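Proton-dependent oligopeptide transporter family protein (Xanthomonas campestris, PDB 6EI3) probably carries short peptides across the cell membrane, driven by coupled proton movement, as a POT-family member of the major facilitator superfamily. Local coordinates at residues Cys13-Phe18 with Gly116-Val121; Arg22-Gln27 with Ser169-Ile174; Phe28-Leu33 with Trp313-Arg318. All coordinates share one frame; numbering follows the deposited sequence.

Contact 1: residues Cys13-Phe18 with Gly116-Val121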
# COMPACT_ATOMS: atom_id res chain seq x y z
N CYS A 13 -18.19 -5.18 4.70
CA CYS A 13 -17.77 -6.49 5.22
C CYS A 13 -16.36 -6.86 4.81
O CYS A 13 -15.61 -7.32 5.67
CB CYS A 13 -18.77 -7.57 4.85
SG CYS A 13 -20.43 -7.28 5.49
N GLU A 14 -15.99 -6.62 3.53
CA GLU A 14 -14.64 -6.95 3.05
C GLU A 14 -13.56 -6.12 3.75
O GLU A 14 -12.52 -6.65 4.09
CB GLU A 14 -14.54 -6.82 1.50
CG GLU A 14 -13.17 -7.19 0.92
CD GLU A 14 -12.08 -6.14 1.00
OE1 GLU A 14 -12.42 -4.94 1.04
OE2 GLU A 14 -10.88 -6.50 1.06
N ARG A 15 -13.79 -4.81 3.96
CA ARG A 15 -12.80 -3.95 4.61
C ARG A 15 -12.63 -4.32 6.09
O ARG A 15 -11.50 -4.35 6.57
CB ARG A 15 -13.13 -2.44 4.44
CG ARG A 15 -12.95 -1.90 2.99
CD ARG A 15 -11.49 -1.68 2.56
NE ARG A 15 -10.87 -2.95 2.16
CZ ARG A 15 -9.57 -3.20 2.12
NH1 ARG A 15 -8.69 -2.25 2.43
NH2 ARG A 15 -9.13 -4.41 1.77
N PHE A 16 -13.73 -4.59 6.79
CA PHE A 16 -13.65 -4.97 8.20
C PHE A 16 -12.86 -6.29 8.30
O PHE A 16 -11.98 -6.42 9.15
CB PHE A 16 -15.06 -5.12 8.83
CG PHE A 16 -15.04 -5.36 10.33
CD1 PHE A 16 -14.73 -6.61 10.85
CD2 PHE A 16 -15.35 -4.34 11.22
CE1 PHE A 16 -14.73 -6.84 12.24
CE2 PHE A 16 -15.36 -4.57 12.60
CZ PHE A 16 -15.04 -5.81 13.10
N SER A 17 -13.17 -7.24 7.41
CA SER A 17 -12.52 -8.54 7.33
C SER A 17 -11.01 -8.41 7.08
O SER A 17 -10.21 -9.06 7.76
CB SER A 17 -13.18 -9.37 6.24
OG SER A 17 -12.53 -10.61 6.05
N PHE A 18 -10.62 -7.59 6.11
CA PHE A 18 -9.21 -7.40 5.75
C PHE A 18 -8.43 -6.88 6.93
O PHE A 18 -7.42 -7.48 7.29
CB PHE A 18 -9.04 -6.46 4.54
CG PHE A 18 -7.58 -6.24 4.20
CD1 PHE A 18 -6.90 -7.15 3.40
CD2 PHE A 18 -6.89 -5.15 4.72
CE1 PHE A 18 -5.53 -6.97 3.14
CE2 PHE A 18 -5.53 -4.96 4.44
CZ PHE A 18 -4.85 -5.88 3.65
N GLY A 116 -6.67 -8.62 -6.23
CA GLY A 116 -7.39 -8.64 -7.50
C GLY A 116 -8.63 -7.76 -7.57
O GLY A 116 -8.89 -7.15 -8.61
N ILE A 117 -9.41 -7.68 -6.47
CA ILE A 117 -10.66 -6.88 -6.44
C ILE A 117 -10.41 -5.38 -6.21
O ILE A 117 -11.27 -4.56 -6.50
CB ILE A 117 -11.66 -7.41 -5.38
CG1 ILE A 117 -11.10 -7.22 -3.94
CG2 ILE A 117 -12.05 -8.87 -5.68
CD1 ILE A 117 -12.11 -7.41 -2.78
N LYS A 118 -9.25 -5.06 -5.60
CA LYS A 118 -8.87 -3.71 -5.19
C LYS A 118 -9.03 -2.63 -6.28
O LYS A 118 -9.61 -1.60 -5.96
CB LYS A 118 -7.45 -3.75 -4.61
CG LYS A 118 -7.00 -2.49 -3.93
CD LYS A 118 -5.57 -2.69 -3.48
CE LYS A 118 -5.39 -2.33 -2.05
NZ LYS A 118 -5.92 -3.35 -1.13
N PRO A 119 -8.59 -2.77 -7.55
CA PRO A 119 -8.80 -1.65 -8.49
C PRO A 119 -10.17 -1.73 -9.16
O PRO A 119 -10.44 -0.96 -10.08
CB PRO A 119 -7.67 -1.86 -9.51
CG PRO A 119 -7.54 -3.35 -9.59
CD PRO A 119 -7.88 -3.89 -8.22
N LEU A 120 -11.02 -2.69 -8.75
CA LEU A 120 -12.30 -2.96 -9.41
C LEU A 120 -13.54 -2.51 -8.67
O LEU A 120 -14.50 -2.11 -9.32
CB LEU A 120 -12.44 -4.47 -9.73
CG LEU A 120 -11.25 -5.19 -10.41
CD1 LEU A 120 -11.56 -6.65 -10.61
CD2 LEU A 120 -10.84 -4.51 -11.73
N VAL A 121 -13.54 -2.60 -7.34
CA VAL A 121 -14.71 -2.28 -6.51
C VAL A 121 -15.19 -0.84 -6.74
O VAL A 121 -16.38 -0.65 -7.04
CB VAL A 121 -14.47 -2.64 -5.01
CG1 VAL A 121 -13.43 -1.73 -4.34
CG2 VAL A 121 -15.78 -2.67 -4.22
O HOH W 1 -8.76 -5.35 -1.23
O HOH W 2 -5.79 -2.93 1.87

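Contact 2: residues Arg22-Gln27 with Ser169-Ile174. With 78M ((2S)-2,3-dihydroxypropyl(7Z)-pentadec-7-enoate), chain D.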
# COMPACT_ATOMS: atom_id res chain seq x y z
N ARG A 22 -5.46 -8.81 9.01
CA ARG A 22 -4.13 -8.21 8.85
C ARG A 22 -3.52 -7.68 10.16
O ARG A 22 -2.33 -7.92 10.42
CB ARG A 22 -4.20 -7.11 7.78
CG ARG A 22 -2.86 -6.80 7.09
CD ARG A 22 -1.99 -5.78 7.80
NE ARG A 22 -2.70 -4.58 8.28
CZ ARG A 22 -2.84 -3.45 7.59
NH1 ARG A 22 -2.38 -3.36 6.35
NH2 ARG A 22 -3.45 -2.41 8.13
N ASN A 23 -4.34 -7.01 10.99
CA ASN A 23 -3.95 -6.36 12.25
C ASN A 23 -3.73 -7.33 13.42
O ASN A 23 -3.19 -6.90 14.43
CB ASN A 23 -4.96 -5.21 12.61
CG ASN A 23 -4.95 -4.09 11.58
OD1 ASN A 23 -4.27 -4.16 10.55
ND2 ASN A 23 -5.72 -3.05 11.80
N ILE A 24 -4.05 -8.63 13.27
CA ILE A 24 -3.73 -9.62 14.31
C ILE A 24 -2.67 -10.61 13.82
O ILE A 24 -2.22 -11.44 14.60
CB ILE A 24 -4.95 -10.40 14.90
CG1 ILE A 24 -5.75 -11.12 13.80
CG2 ILE A 24 -5.80 -9.51 15.74
CD1 ILE A 24 -6.31 -12.49 14.20
N LEU A 25 -2.30 -10.55 12.54
CA LEU A 25 -1.39 -11.53 11.95
C LEU A 25 -0.05 -11.70 12.70
O LEU A 25 0.32 -12.83 13.02
CB LEU A 25 -1.16 -11.26 10.44
CG LEU A 25 -0.32 -12.33 9.67
CD1 LEU A 25 -0.94 -13.75 9.81
CD2 LEU A 25 -0.25 -11.99 8.16
N VAL A 26 0.67 -10.60 12.96
CA VAL A 26 1.97 -10.65 13.65
C VAL A 26 1.82 -11.13 15.12
O VAL A 26 2.58 -11.99 15.55
CB VAL A 26 2.73 -9.31 13.50
CG1 VAL A 26 3.96 -9.26 14.40
CG2 VAL A 26 3.17 -9.13 12.06
N GLN A 27 0.82 -10.60 15.87
CA GLN A 27 0.60 -11.01 17.25
C GLN A 27 0.24 -12.50 17.30
O GLN A 27 0.70 -13.21 18.19
CB GLN A 27 -0.47 -10.15 17.94
CG GLN A 27 -0.59 -10.47 19.45
CD GLN A 27 -0.79 -9.26 20.33
OE1 GLN A 27 -1.22 -8.19 19.89
NE2 GLN A 27 -0.48 -9.41 21.61
N SER A 169 -8.97 -19.64 16.00
CA SER A 169 -10.13 -20.10 15.24
C SER A 169 -11.23 -19.04 15.29
O SER A 169 -11.97 -18.89 14.33
CB SER A 169 -10.67 -21.41 15.83
OG SER A 169 -9.90 -22.53 15.44
N TRP A 170 -11.37 -18.33 16.42
CA TRP A 170 -12.38 -17.29 16.54
C TRP A 170 -11.89 -16.01 15.90
O TRP A 170 -12.63 -15.38 15.16
CB TRP A 170 -12.80 -17.06 18.00
CG TRP A 170 -13.60 -18.20 18.56
CD1 TRP A 170 -13.11 -19.31 19.18
CD2 TRP A 170 -15.02 -18.37 18.48
NE1 TRP A 170 -14.14 -20.15 19.52
CE2 TRP A 170 -15.33 -19.61 19.08
CE3 TRP A 170 -16.08 -17.59 17.97
CZ2 TRP A 170 -16.64 -20.09 19.20
CZ3 TRP A 170 -17.38 -18.07 18.09
CH2 TRP A 170 -17.65 -19.31 18.67
N ALA A 171 -10.63 -15.64 16.17
CA ALA A 171 -10.05 -14.39 15.65
C ALA A 171 -9.93 -14.37 14.12
O ALA A 171 -10.18 -13.33 13.50
CB ALA A 171 -8.72 -14.14 16.31
N PHE A 172 -9.58 -15.51 13.49
CA PHE A 172 -9.51 -15.57 12.03
C PHE A 172 -10.89 -15.98 11.47
O PHE A 172 -11.24 -15.57 10.36
CB PHE A 172 -8.37 -16.50 11.53
CG PHE A 172 -6.97 -16.00 11.83
CD1 PHE A 172 -6.45 -14.89 11.16
CD2 PHE A 172 -6.18 -16.62 12.79
CE1 PHE A 172 -5.15 -14.43 11.43
CE2 PHE A 172 -4.88 -16.16 13.06
CZ PHE A 172 -4.37 -15.06 12.38
N GLY A 173 -11.66 -16.74 12.26
CA GLY A 173 -13.02 -17.15 11.88
C GLY A 173 -14.00 -16.02 11.64
O GLY A 173 -14.74 -16.07 10.66
N ILE A 174 -14.00 -14.97 12.50
CA ILE A 174 -14.87 -13.79 12.35
C ILE A 174 -14.59 -13.07 10.99
O ILE A 174 -15.52 -12.99 10.20
CB ILE A 174 -14.84 -12.83 13.59
CG1 ILE A 174 -15.44 -13.53 14.84
CG2 ILE A 174 -15.55 -11.48 13.28
CD1 ILE A 174 -14.97 -12.95 16.20
O21 78M D . -13.55 -22.11 21.59
C20 78M D . -13.75 -23.22 20.73
C18 78M D . -12.53 -23.49 19.88
O19 78M D . -11.83 -22.28 19.59
C17 78M D . -12.87 -24.20 18.58
O2 78M D . -13.85 -23.36 17.93
C1 78M D . -13.88 -23.32 16.60
O1 78M D . -13.05 -23.81 15.88
C2 78M D . -15.11 -22.62 16.12
C3 78M D . -14.86 -21.24 15.53
C4 78M D . -16.15 -20.59 15.08
C5 78M D . -16.02 -19.26 14.39
C6 78M D . -17.37 -18.73 13.92
C7 78M D . -17.30 -17.37 13.29
C8 78M D . -18.12 -16.36 13.48
C9 78M D . -19.32 -16.30 14.38
C10 78M D . -19.20 -15.19 15.44
C11 78M D . -20.03 -13.95 15.15
C12 78M D . -19.57 -13.10 13.96
C13 78M D . -20.47 -11.90 13.69
C15 78M D . -20.78 -11.70 11.19
C14 78M D . -20.14 -11.12 12.43

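Contact 3: residues Phe28-Leu33 with Trp313-Arg318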
# COMPACT_ATOMS: atom_id res chain seq x y z
N PHE A 28 -0.56 -12.99 16.33
CA PHE A 28 -0.85 -14.42 16.29
C PHE A 28 0.46 -15.17 15.96
O PHE A 28 0.77 -16.16 16.62
CB PHE A 28 -1.92 -14.75 15.20
CG PHE A 28 -1.87 -16.22 14.80
CD1 PHE A 28 -2.26 -17.22 15.68
CD2 PHE A 28 -1.37 -16.59 13.55
CE1 PHE A 28 -2.15 -18.57 15.33
CE2 PHE A 28 -1.27 -17.94 13.20
CZ PHE A 28 -1.67 -18.92 14.08
N LEU A 29 1.20 -14.74 14.91
CA LEU A 29 2.40 -15.47 14.47
C LEU A 29 3.50 -15.63 15.52
O LEU A 29 4.08 -16.70 15.63
CB LEU A 29 3.00 -14.87 13.18
CG LEU A 29 2.22 -15.14 11.87
CD1 LEU A 29 2.77 -14.28 10.75
CD2 LEU A 29 2.27 -16.64 11.48
N ILE A 30 3.80 -14.57 16.27
CA ILE A 30 4.93 -14.53 17.20
C ILE A 30 4.84 -15.58 18.33
O ILE A 30 5.89 -16.02 18.78
CB ILE A 30 5.19 -13.09 17.71
CG1 ILE A 30 6.67 -12.90 18.15
CG2 ILE A 30 4.19 -12.61 18.77
CD1 ILE A 30 7.68 -12.95 17.00
N THR A 31 3.64 -16.05 18.71
CA THR A 31 3.51 -17.09 19.75
C THR A 31 3.05 -18.42 19.16
O THR A 31 2.72 -19.35 19.90
CB THR A 31 2.59 -16.63 20.90
OG1 THR A 31 1.32 -16.25 20.36
CG2 THR A 31 3.20 -15.49 21.73
N SER A 32 3.00 -18.51 17.82
CA SER A 32 2.54 -19.72 17.14
C SER A 32 3.68 -20.72 16.90
O SER A 32 4.85 -20.39 17.08
CB SER A 32 1.90 -19.35 15.81
OG SER A 32 2.88 -19.08 14.83
N LEU A 33 3.33 -21.91 16.40
CA LEU A 33 4.25 -22.98 16.00
C LEU A 33 4.53 -22.90 14.49
O LEU A 33 5.22 -23.76 13.94
CB LEU A 33 3.66 -24.36 16.37
CG LEU A 33 3.39 -24.61 17.87
CD1 LEU A 33 2.92 -26.03 18.11
CD2 LEU A 33 4.64 -24.32 18.73
N TRP A 313 5.71 -2.25 15.25
CA TRP A 313 5.09 -1.56 16.39
C TRP A 313 4.31 -2.51 17.29
O TRP A 313 4.28 -2.32 18.51
CB TRP A 313 4.21 -0.40 15.95
CG TRP A 313 4.94 0.75 15.32
CD1 TRP A 313 6.20 0.76 14.79
CD2 TRP A 313 4.40 2.07 15.10
NE1 TRP A 313 6.50 2.02 14.31
CE2 TRP A 313 5.40 2.83 14.46
CE3 TRP A 313 3.19 2.69 15.44
CZ2 TRP A 313 5.22 4.18 14.13
CZ3 TRP A 313 3.01 4.03 15.13
CH2 TRP A 313 4.02 4.76 14.50
N VAL A 314 3.66 -3.51 16.70
CA VAL A 314 2.92 -4.52 17.49
C VAL A 314 3.90 -5.28 18.38
O VAL A 314 3.63 -5.46 19.57
CB VAL A 314 2.05 -5.47 16.62
CG1 VAL A 314 1.54 -6.65 17.44
CG2 VAL A 314 0.88 -4.72 15.98
N LEU A 315 5.04 -5.70 17.80
CA LEU A 315 6.09 -6.45 18.50
C LEU A 315 6.65 -5.62 19.65
O LEU A 315 6.98 -6.18 20.68
CB LEU A 315 7.20 -6.88 17.53
CG LEU A 315 6.78 -7.93 16.50
CD1 LEU A 315 7.81 -8.05 15.38
CD2 LEU A 315 6.42 -9.30 17.16
N GLN A 316 6.76 -4.30 19.47
CA GLN A 316 7.19 -3.39 20.53
C GLN A 316 6.09 -3.34 21.60
O GLN A 316 6.38 -3.52 22.77
CB GLN A 316 7.45 -1.96 19.99
CG GLN A 316 7.89 -1.01 21.10
CD GLN A 316 8.10 0.41 20.64
OE1 GLN A 316 7.15 1.12 20.31
NE2 GLN A 316 9.32 0.87 20.69
N GLY A 317 4.85 -3.10 21.17
CA GLY A 317 3.69 -2.99 22.05
C GLY A 317 3.53 -4.14 23.04
O GLY A 317 3.20 -3.91 24.20
N ARG A 318 3.81 -5.37 22.58
CA ARG A 318 3.72 -6.60 23.38
C ARG A 318 4.60 -6.58 24.62
O ARG A 318 4.26 -7.23 25.60
CB ARG A 318 4.10 -7.82 22.51
CG ARG A 318 3.04 -8.19 21.46
CD ARG A 318 3.42 -9.49 20.76
NE ARG A 318 3.32 -10.65 21.65
CZ ARG A 318 4.35 -11.39 22.07
NH1 ARG A 318 5.58 -11.12 21.65
NH2 ARG A 318 4.15 -12.42 22.87

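Contact 1: residues Cys13-Phe18 with Gly116-Val121
The guanidinium of Arg15 is met at its edge by the Glu14 carboxylate and by water 2, while Lys118 stands obliquely to it, NZ lying 4.5 Å from Arg15 NH2. The grip on Glu14 is side-on. Arg15 NE donates to Glu14 OE1 at 2.8 Å. Arg15 NH2 donates to Glu14 OE2, almost straight at 176° and onto the syn lone pair. This pairing fixes the rotation of both flat groups. OE2 also bonds to Tyr86 of helix 62-95. Water 2 bridges the segments, 3.0 Å from Arg15 NH1 and 3.0 Å from Lys118 NZ, and accepts from both. Water 1 adds weak bonds to Glu14 OE2 and Lys118 NZ. Beside this polar group, Ile117 CD1 approaches Glu14 CG at 3.9 Å. The Glu14 chain bends at chi2 (-80°), which swings the carboxylate round to Arg15. Helix 4-22 carries the ExxERF sequence of the POT family here, and Lys118 probably corresponds to the lysine on the fourth transmembrane helix of relatives. The result is a largely buried polar network, joined across the segments by water, consistent with the part these residues are thought to play in proton coupling.

Contact 2: residues Arg22-Gln27 with Ser169-Ile174
One methyl group, Ile24 CD1, serves two partners at once: it sits over a face of the Phe172 ring and also touches Ala171 CB. The CH-pi contact is close, with CD1 3.7 Å from the centroid of the Phe172 ring and 18° off its normal, a little toward the rim. Ile24 CD1 lies 3.6 Å from Ala171 CB. The Ile24 branch reaches this place with CG1 tucked in between its own N and C (chi1 56°) and with chi2 turned away from a staggered value. The isoleucine and the phenylalanine run alongside in opposing senses. Leu25 adds a looser contact, with CD1 4.5 Å from Phe172 CZ, oblique to the ring. Phe28 and Phe103 also meet this ring edge-to-face.

The contact lies in the N-terminal six-helix bundle of the major facilitator fold. The first membrane-spanning helix is interrupted between helix 4-22 and helix 25-30, and helix 168-188 packs against the break. At the break, Arg22 holds Asn23 side-on. Its NE donates to Asn23 OD1 at 2.8 Å, nearly in line with the C=O bond, and its NH2 reaches the same oxygen at 3.1 Å. Asn23 ND2 bonds to Ser156, and the backbone oxygen of Asn23 is taken by Gln332 and Ser329.

Helix 168-188 also carries a bound monoacylglycerol. Trp170 NE1 donates to O21 of its glycerol head at 2.9 Å, with an N-H...O angle of 153°. The acyl chain crosses a face of the indole, C3 standing over the ring centre. The lipid then runs past Gly173 O to the side chain of Ile174.

Contact 3: residues Phe28-Leu33 with Trp313-Arg318
Leu315 meets Ile30 first, its CD2 methyl lying 3.7 Å from Ile30 CG1 and also near Ile30 CD1. The two side chains cross obliquely. Leu315 touches Asp44 and Lys48 of helix 40-60 as well, and is buried. Next, Gly317 N bonds to Trp313 O and Arg318 N to Val314 O. These backbone bonds lead up to Arg318, the other main partner.

Helix 25-30 ends the first membrane-spanning segment and helix 312-317 ends the seventh. The contact therefore joins the N-terminal and C-terminal bundles of the major facilitator fold. From the topology this is probably the periplasmic side, where such packing is consistent with a closed outer gate.

Arg318 lays one face of its guanidinium against Ile30. Ile30 CG2 sits 3.3 Å above that plane, off toward the rim, and 3.5 Å from Arg318 CZ. The Arg318 chain bends at chi3 (69°), which turns the flat group onto this methyl. Arg318 NH2 lies 3.4 Å from Thr31 CG2, oblique to the plane, at the more exposed margin.

In the fold
Contact 1 and contact 2 follow each other along the first membrane-spanning helix, their centres 17 Å apart. Contact 3 takes up the chain where contact 2 stops, on the same helix 25-30, with centres only 12 Å apart. These two touch directly: Phe172 CE2 lies 3.5 Å from Phe28 CG, and Val26 CG1 lies 3.7 Å from Leu315 CD2. Contacts 1 and 3 do not touch, their nearest atoms being about 12 Å apart. Contacts 1 and 2 lie within the N-terminal bundle, while contact 3 reaches the C-terminal one. A lipid lies on segment 169-174 beside contact 2. The side chains of Ile117 and Ile30 are about 12 Å and 11 Å from bound monoacylglycerols.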